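Local structure of xylosidase (Xanthomonas axonopodis pv. citri, 6XN2) at residues Gln116-Asp121 against Tyr167-Ala172; Met141-Val146 against Pro160-Gly165; Arg108-Ala113 against Leu131-Lys136. The protein probably hydrolyses xylosidic bonds as a family 43 glycoside hydrolase, and holds beta-D-xylopyranose in its pocket. One frame throughout, in Å; residues are numbered along the deposited sequence.

In the fold
From the N terminus, the chain leaves strand 99-106, turns through 108-113 and runs inward along 116-121, which leads into strands 121-125 and 128-136. Contact 3 closes the first loop, where strand 128-136 packs against the turn. Contact 1 opens inside that loop and closes last, at 167-172, so contacts 1 and 3 cross. Contact 2, joining strand 142-149 to the loop 160-165, lies within the loop closed by contact 1 and follows contact 3. Contacts 2 and 3 share one four-stranded antiparallel sheet, one blade of the five-bladed beta-propeller known for family 43, through neighbouring strands 128-136 and 142-149. Contact 1 ties the entrance to this blade to the start of the next at the sugar site.

Contact 1: residues Gln116-Asp121 against Tyr167-Ala172; sequences QMWAPD and YSIDPA. With XYP (beta-D-xylopyranose), chain E.
W118 and I169 meet where two loops, 17° apart in direction, run side by side at the xylose pocket. W118 starts with CG anti to its carbonyl carbon (chi1 -71°), which brings one indole face against the sugar. Its CB lies 3.5 Å from XYP O3. CG and CD2 come next: XYP C4 lies over one face, 3.6 Å from the ring plane and offset toward the rim. Farther out, W118 CE3 touches I169 CD1 at 4.0 Å; this methyl lies in the indole plane, at the edge, and CZ3 brushes it too. NE1 is hydrogen-bonded to the carbonyl of F81, which fixes the rotation of the ring.

Beyond the indole, A119 N donates to XYP O3 in a longer bond of 3.3 Å with an angle of 152°. The same hydroxyl donates to D170 OD1 (2.7 Å), while XYP O2 donates to D170 OD2 (2.9 Å), so the carboxylate receives two adjacent hydroxyls. D50 and E257 also hydrogen-bond this sugar. Farther along the two segments a water donates to A119 O and to P171 O. D121 OD2 packs on A172 CA and bonds to V173 N, while OD1 takes H54.

No direct hydrogen bond joins the two loops: sugar and water bridge them, so binding xylose completes a polar link between A119 and D170 beside the face of W118.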
# COMPACT_ATOMS: atom_id res chain seq x y z
N GLN A 116 -11.21 -12.31 -0.60
CA GLN A 116 -10.59 -11.03 -0.90
C GLN A 116 -9.33 -10.77 -0.09
O GLN A 116 -9.30 -9.95 0.84
CB GLN A 116 -11.61 -9.91 -0.72
CG GLN A 116 -12.75 -10.00 -1.73
CD GLN A 116 -13.70 -8.83 -1.67
OE1 GLN A 116 -14.25 -8.52 -0.61
NE2 GLN A 116 -13.89 -8.17 -2.80
N MET A 117 -8.28 -11.48 -0.47
CA MET A 117 -6.95 -11.27 0.08
C MET A 117 -6.31 -10.09 -0.63
O MET A 117 -5.75 -10.24 -1.72
CB MET A 117 -6.12 -12.54 -0.07
CG MET A 117 -6.74 -13.76 0.60
SD MET A 117 -6.30 -13.81 2.35
CE MET A 117 -4.78 -14.76 2.29
N TRP A 118 -6.45 -8.91 -0.05
CA TRP A 118 -6.00 -7.66 -0.64
C TRP A 118 -4.59 -7.21 -0.28
O TRP A 118 -3.87 -7.93 0.30
CB TRP A 118 -7.05 -6.59 -0.40
CG TRP A 118 -8.31 -6.78 -1.23
CD1 TRP A 118 -8.62 -7.84 -1.97
CD2 TRP A 118 -9.38 -5.86 -1.38
NE1 TRP A 118 -9.82 -7.65 -2.59
CE2 TRP A 118 -10.30 -6.44 -2.24
CE3 TRP A 118 -9.65 -4.60 -0.88
CZ2 TRP A 118 -11.46 -5.81 -2.61
CZ3 TRP A 118 -10.79 -3.98 -1.25
CH2 TRP A 118 -11.68 -4.58 -2.10
N ALA A 119 -4.22 -6.00 -0.67
CA ALA A 119 -2.91 -5.42 -0.48
C ALA A 119 -2.15 -5.73 0.81
O ALA A 119 -2.44 -5.18 1.79
CB ALA A 119 -3.00 -3.94 -0.67
N PRO A 120 -1.11 -6.54 0.73
CA PRO A 120 -0.39 -6.90 1.94
C PRO A 120 0.92 -6.19 2.17
O PRO A 120 1.34 -5.41 1.38
CB PRO A 120 -0.07 -8.35 1.67
CG PRO A 120 0.23 -8.36 0.24
CD PRO A 120 -0.67 -7.35 -0.40
N ASP A 121 1.56 -6.50 3.28
CA ASP A 121 2.88 -5.95 3.56
C ASP A 121 3.63 -6.93 4.45
O ASP A 121 3.06 -7.93 4.90
CB ASP A 121 2.78 -4.58 4.24
CG ASP A 121 4.08 -3.78 4.14
OD1 ASP A 121 5.00 -4.24 3.43
OD2 ASP A 121 4.18 -2.71 4.77
N TYR A 167 -9.24 -3.14 11.40
CA TYR A 167 -10.39 -3.02 10.54
C TYR A 167 -9.95 -2.39 9.22
O TYR A 167 -8.76 -2.14 9.07
CB TYR A 167 -11.45 -2.19 11.21
CG TYR A 167 -10.98 -0.89 11.75
CD1 TYR A 167 -10.47 -0.80 13.00
CD2 TYR A 167 -11.10 0.24 11.04
CE1 TYR A 167 -10.05 0.37 13.51
CE2 TYR A 167 -10.70 1.42 11.55
CZ TYR A 167 -10.16 1.47 12.80
OH TYR A 167 -9.74 2.62 13.33
N SER A 168 -10.84 -2.35 8.18
CA SER A 168 -10.52 -1.77 6.89
C SER A 168 -9.36 -2.54 6.25
O SER A 168 -9.15 -3.73 6.55
CB SER A 168 -10.20 -0.27 7.04
OG SER A 168 -10.23 0.40 5.79
N ILE A 169 -8.62 -1.91 5.35
CA ILE A 169 -7.61 -2.60 4.57
C ILE A 169 -6.25 -1.96 4.46
O ILE A 169 -5.91 -1.11 5.22
CB ILE A 169 -8.13 -2.69 3.12
CG1 ILE A 169 -8.50 -1.32 2.61
CG2 ILE A 169 -9.38 -3.49 3.00
CD1 ILE A 169 -8.85 -1.29 1.14
N ASP A 170 -5.43 -2.50 3.55
CA ASP A 170 -4.17 -1.88 3.13
C ASP A 170 -3.15 -1.63 4.24
O ASP A 170 -2.70 -0.49 4.44
CB ASP A 170 -4.48 -0.56 2.42
CG ASP A 170 -5.16 -0.79 1.08
OD1 ASP A 170 -5.41 -1.97 0.75
OD2 ASP A 170 -5.42 0.21 0.37
N PRO A 171 -2.72 -2.67 4.92
CA PRO A 171 -1.74 -2.42 5.96
C PRO A 171 -0.38 -2.06 5.44
O PRO A 171 0.00 -2.48 4.39
CB PRO A 171 -1.61 -3.77 6.63
CG PRO A 171 -1.92 -4.73 5.57
CD PRO A 171 -2.99 -4.09 4.76
N ALA A 172 0.31 -1.21 6.17
CA ALA A 172 1.71 -0.92 5.89
C ALA A 172 2.46 -0.90 7.21
O ALA A 172 2.07 -0.18 8.13
CB ALA A 172 1.87 0.41 5.16
O1 XYP E . -9.22 -0.86 -3.60
C1 XYP E . -8.05 -1.58 -3.93
C2 XYP E . -7.34 -1.94 -2.64
C3 XYP E . -6.33 -3.03 -2.83
C4 XYP E . -6.93 -4.18 -3.61
C5 XYP E . -7.48 -3.66 -4.91
O2 XYP E . -6.65 -0.84 -2.07
O3 XYP E . -6.05 -3.40 -1.51
O4 XYP E . -5.95 -5.12 -3.91
O5 XYP E . -8.47 -2.70 -4.67
O HOH W 1 -1.30 -2.72 2.07

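Contact 2: residues Met141-Val146 against Pro160-Gly165; sequences MFQIGV and PQPIAG
I163, P162 and Q143 bury the most surface here, and one direct backbone hydrogen bond joins the segments. I163 N donates to I144 O at 2.8 Å with an N-H...O angle of 160°, arriving in the carbonyl plane. T166 OG1 lies within hydrogen-bonding reach of both I144 O and I163 O, with one proton to share between them. The bond forms just where the two segments come together, in a close backbone approach with G145 CA 4.1 Å from P162 CA.

I163 reaches across the strand with CG1 anti to its carbonyl carbon (chi1 -60°) and an extended chain beyond. Its CD1 methyl touches both I144 CG2 and V146 CB, 4.2 and 4.0 Å away, while Y132 of the neighbouring strand adds a further apolar wall. P162 turns to the Q143 side. Its CG sits over the face of the Q143 amide, 3.4 Å from OE1 and 3.6 Å from CD, and W112 also packs against the proline. The turn of the amide about its chain is fixed by R137, which donates to OE1, and by T166 O, which accepts from NE2.

Next along the strand, a water bridges V146 N and Q161 O. It accepts from V146 N and donates to Q161 O at 2.7 Å, and V146 is joined to E159 by a backbone bond as well.

Beyond the short strand 157-158, the chain thus stays beside strand 142-149, joined to it by I163 N to I144 O and by a water. This is the outer edge of a four-stranded antiparallel blade, in keeping with the five-bladed beta-propeller of family 43 hydrolases.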
# COMPACT_ATOMS: atom_id res chain seq x y z
N MET A 141 -17.11 -7.97 6.57
CA MET A 141 -16.24 -6.97 7.10
C MET A 141 -14.76 -7.27 6.92
O MET A 141 -14.32 -8.33 7.21
CB MET A 141 -16.47 -6.80 8.60
CG MET A 141 -17.87 -6.40 9.03
SD MET A 141 -18.39 -4.82 8.40
CE MET A 141 -19.18 -5.28 6.92
N PHE A 142 -14.03 -6.29 6.42
CA PHE A 142 -12.57 -6.38 6.30
C PHE A 142 -11.90 -6.26 7.66
O PHE A 142 -12.31 -5.46 8.51
CB PHE A 142 -12.01 -5.28 5.39
CG PHE A 142 -12.00 -5.64 3.92
CD1 PHE A 142 -11.26 -6.72 3.46
CD2 PHE A 142 -12.70 -4.87 3.01
CE1 PHE A 142 -11.23 -7.03 2.11
CE2 PHE A 142 -12.67 -5.18 1.66
CZ PHE A 142 -11.94 -6.26 1.22
N GLN A 143 -10.80 -6.96 7.83
CA GLN A 143 -9.94 -6.88 8.99
C GLN A 143 -8.53 -7.23 8.51
O GLN A 143 -8.32 -7.67 7.44
CB GLN A 143 -10.38 -7.76 10.14
CG GLN A 143 -11.31 -7.12 11.13
CD GLN A 143 -11.41 -7.88 12.43
OE1 GLN A 143 -12.21 -8.73 12.57
NE2 GLN A 143 -10.60 -7.54 13.36
N ILE A 144 -7.57 -7.01 9.35
CA ILE A 144 -6.19 -7.25 9.00
C ILE A 144 -5.66 -8.40 9.83
O ILE A 144 -5.74 -8.37 11.05
CB ILE A 144 -5.34 -5.99 9.20
CG1 ILE A 144 -5.78 -4.93 8.19
CG2 ILE A 144 -3.86 -6.32 9.03
CD1 ILE A 144 -5.19 -3.60 8.45
N GLY A 145 -5.18 -9.44 9.15
CA GLY A 145 -4.58 -10.58 9.82
C GLY A 145 -3.08 -10.59 9.63
O GLY A 145 -2.54 -9.79 8.86
N VAL A 146 -2.40 -11.48 10.32
CA VAL A 146 -0.96 -11.62 10.12
C VAL A 146 -0.61 -13.11 10.02
O VAL A 146 -1.31 -13.97 10.56
CB VAL A 146 -0.16 -10.91 11.26
CG1 VAL A 146 -0.38 -11.59 12.60
CG2 VAL A 146 1.33 -10.83 10.92
N PRO A 160 -5.05 -17.75 13.51
CA PRO A 160 -6.45 -18.14 13.45
C PRO A 160 -7.42 -16.97 13.47
O PRO A 160 -8.46 -17.10 12.93
CB PRO A 160 -6.62 -18.95 14.70
CG PRO A 160 -5.50 -18.59 15.56
CD PRO A 160 -4.39 -18.34 14.66
N GLN A 161 -7.07 -15.89 14.13
CA GLN A 161 -7.92 -14.71 14.23
C GLN A 161 -7.19 -13.49 13.67
O GLN A 161 -5.96 -13.48 13.61
CB GLN A 161 -8.34 -14.46 15.68
CG GLN A 161 -9.33 -15.46 16.22
CD GLN A 161 -9.30 -15.56 17.73
OE1 GLN A 161 -8.98 -14.60 18.44
NE2 GLN A 161 -9.65 -16.74 18.24
N PRO A 162 -7.92 -12.45 13.31
CA PRO A 162 -7.28 -11.24 12.83
C PRO A 162 -6.69 -10.40 13.94
O PRO A 162 -6.94 -10.64 15.09
CB PRO A 162 -8.42 -10.50 12.15
CG PRO A 162 -9.61 -10.92 12.85
CD PRO A 162 -9.37 -12.35 13.22
N ILE A 163 -5.92 -9.40 13.60
CA ILE A 163 -5.34 -8.57 14.62
C ILE A 163 -6.40 -7.75 15.32
O ILE A 163 -7.15 -7.07 14.69
CB ILE A 163 -4.27 -7.66 14.05
CG1 ILE A 163 -3.17 -8.51 13.43
CG2 ILE A 163 -3.72 -6.77 15.12
CD1 ILE A 163 -2.20 -7.77 12.57
N ALA A 164 -6.47 -7.83 16.63
CA ALA A 164 -7.46 -7.07 17.34
C ALA A 164 -7.18 -5.61 17.22
O ALA A 164 -6.09 -5.21 17.35
CB ALA A 164 -7.50 -7.47 18.79
N GLY A 165 -8.21 -4.84 16.98
CA GLY A 165 -8.06 -3.42 16.84
C GLY A 165 -7.92 -3.01 15.40
O GLY A 165 -7.81 -1.86 15.12
O HOH W 2 -3.83 -12.07 12.68

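Contact 3: residues Arg108-Ala113 against Leu131-Lys136; sequences RDVPWA and LYFPAK
V110 and A113, the ends of a type I beta turn closed by A113 N to V110 O, lie against strand 131-136 without any hydrogen bond between the two segments. In the five-bladed beta-propeller of the family, this turn belongs to the passage from the last strand of one four-stranded blade, 99-106, to the first of the next, 121-125. Van der Waals packing, mostly of side chains, holds it to the second strand of that next blade.

V110 and F133 approach from opposite directions. Both methyls of the valine reach the end of the phenyl ring, CG1 and CG2 each 3.7 Å from F133 CZ, and CG1 lies in the ring plane at its edge. L105 of the preceding blade touches both residues, so F133 packs into the seam between blades.

W112 has its CG wedged between backbone N and carbonyl carbon (chi1 65°), which folds the indole back over its own turn: V110 CG1 and A113 CB both lie over one face. The W112 and F133 side chains run past each other in opposite directions, with W112 CZ2 3.9 Å from F133 CE2. Farther along the rim, W112 CH2 meets A135 CB at 3.7 Å. The indole also touches Q143, and so carries the packing over to the neighbouring strand 142-149.

A113 completes the contact: its CB abuts A135 CB at 3.6 Å, and its CA rests on K136 O. The methyl of A135 is therefore touched by both the alanine and the indole. The A135 carbonyl, already bonded to Q143 N in the sheet, lies at the edge of the indole near its plane, with O 3.5 Å from W112 CZ3.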
# COMPACT_ATOMS: atom_id res chain seq x y z
N ARG A 108 -7.72 -20.27 2.24
CA ARG A 108 -8.17 -21.54 2.85
C ARG A 108 -7.44 -21.83 4.18
O ARG A 108 -8.01 -22.52 4.99
CB ARG A 108 -8.02 -22.65 1.82
CG ARG A 108 -6.62 -23.23 1.73
CD ARG A 108 -6.55 -24.48 0.90
NE ARG A 108 -7.00 -24.23 -0.45
CZ ARG A 108 -6.18 -24.06 -1.44
NH1 ARG A 108 -6.62 -23.81 -2.65
NH2 ARG A 108 -4.89 -24.13 -1.20
N ASP A 109 -6.21 -21.33 4.38
CA ASP A 109 -5.43 -21.53 5.62
C ASP A 109 -5.60 -20.33 6.56
O ASP A 109 -4.91 -20.28 7.54
CB ASP A 109 -3.99 -21.85 5.29
CG ASP A 109 -3.88 -23.16 4.54
OD1 ASP A 109 -4.54 -24.09 4.94
OD2 ASP A 109 -3.17 -23.20 3.57
N VAL A 110 -6.48 -19.40 6.21
CA VAL A 110 -6.81 -18.25 7.09
C VAL A 110 -8.22 -18.52 7.62
O VAL A 110 -9.16 -18.18 6.95
CB VAL A 110 -6.73 -16.91 6.35
CG1 VAL A 110 -6.99 -15.76 7.29
CG2 VAL A 110 -5.38 -16.75 5.68
N PRO A 111 -8.36 -19.12 8.81
CA PRO A 111 -9.65 -19.53 9.33
C PRO A 111 -10.68 -18.41 9.50
O PRO A 111 -11.82 -18.67 9.30
CB PRO A 111 -9.31 -20.09 10.71
CG PRO A 111 -7.88 -20.45 10.61
CD PRO A 111 -7.28 -19.39 9.73
N TRP A 112 -10.24 -17.22 9.84
CA TRP A 112 -11.17 -16.13 10.09
C TRP A 112 -11.64 -15.45 8.80
O TRP A 112 -12.63 -14.72 8.81
CB TRP A 112 -10.55 -15.09 11.03
CG TRP A 112 -9.35 -14.36 10.46
CD1 TRP A 112 -8.04 -14.69 10.62
CD2 TRP A 112 -9.37 -13.18 9.65
NE1 TRP A 112 -7.24 -13.79 9.96
CE2 TRP A 112 -8.03 -12.86 9.35
CE3 TRP A 112 -10.39 -12.37 9.13
CZ2 TRP A 112 -7.69 -11.76 8.56
CZ3 TRP A 112 -10.05 -11.28 8.35
CH2 TRP A 112 -8.71 -10.99 8.07
N ALA A 113 -10.94 -15.69 7.70
CA ALA A 113 -11.23 -14.98 6.45
C ALA A 113 -11.98 -15.85 5.46
O ALA A 113 -11.71 -17.04 5.34
CB ALA A 113 -9.95 -14.47 5.83
N LEU A 131 3.78 -11.55 7.63
CA LEU A 131 3.02 -11.12 6.48
C LEU A 131 1.70 -10.54 6.94
O LEU A 131 0.92 -11.23 7.45
CB LEU A 131 2.80 -12.26 5.49
CG LEU A 131 2.11 -11.96 4.17
CD1 LEU A 131 2.85 -10.93 3.39
CD2 LEU A 131 1.98 -13.18 3.32
N TYR A 132 1.52 -9.25 6.78
CA TYR A 132 0.29 -8.57 7.17
C TYR A 132 -0.63 -8.45 5.96
O TYR A 132 -0.19 -8.05 4.89
CB TYR A 132 0.59 -7.18 7.74
CG TYR A 132 1.46 -7.23 8.95
CD1 TYR A 132 2.84 -7.35 8.83
CD2 TYR A 132 0.91 -7.18 10.22
CE1 TYR A 132 3.65 -7.41 9.95
CE2 TYR A 132 1.71 -7.25 11.35
CZ TYR A 132 3.08 -7.36 11.21
OH TYR A 132 3.87 -7.42 12.32
N PHE A 133 -1.90 -8.81 6.13
CA PHE A 133 -2.82 -8.81 5.00
C PHE A 133 -4.25 -8.47 5.40
O PHE A 133 -4.72 -8.87 6.47
CB PHE A 133 -2.79 -10.18 4.30
CG PHE A 133 -3.29 -11.31 5.16
CD1 PHE A 133 -2.45 -11.90 6.08
CD2 PHE A 133 -4.59 -11.77 5.04
CE1 PHE A 133 -2.90 -12.94 6.88
CE2 PHE A 133 -5.05 -12.81 5.85
CZ PHE A 133 -4.20 -13.39 6.76
N PRO A 134 -4.96 -7.73 4.53
CA PRO A 134 -6.38 -7.49 4.73
C PRO A 134 -7.22 -8.57 4.05
O PRO A 134 -6.93 -8.98 2.92
CB PRO A 134 -6.59 -6.13 4.07
CG PRO A 134 -5.62 -6.15 2.91
CD PRO A 134 -4.45 -7.04 3.33
N ALA A 135 -8.23 -9.06 4.75
CA ALA A 135 -9.16 -10.00 4.15
C ALA A 135 -10.54 -9.77 4.73
O ALA A 135 -10.69 -9.10 5.75
CB ALA A 135 -8.70 -11.44 4.37
N LYS A 136 -11.54 -10.33 4.07
CA LYS A 136 -12.92 -10.10 4.44
C LYS A 136 -13.48 -11.32 5.19
O LYS A 136 -13.35 -12.45 4.72
CB LYS A 136 -13.75 -9.80 3.19
CG LYS A 136 -15.13 -9.29 3.47
CD LYS A 136 -15.80 -8.78 2.19
CE LYS A 136 -15.46 -7.32 1.93
NZ LYS A 136 -15.86 -6.94 0.55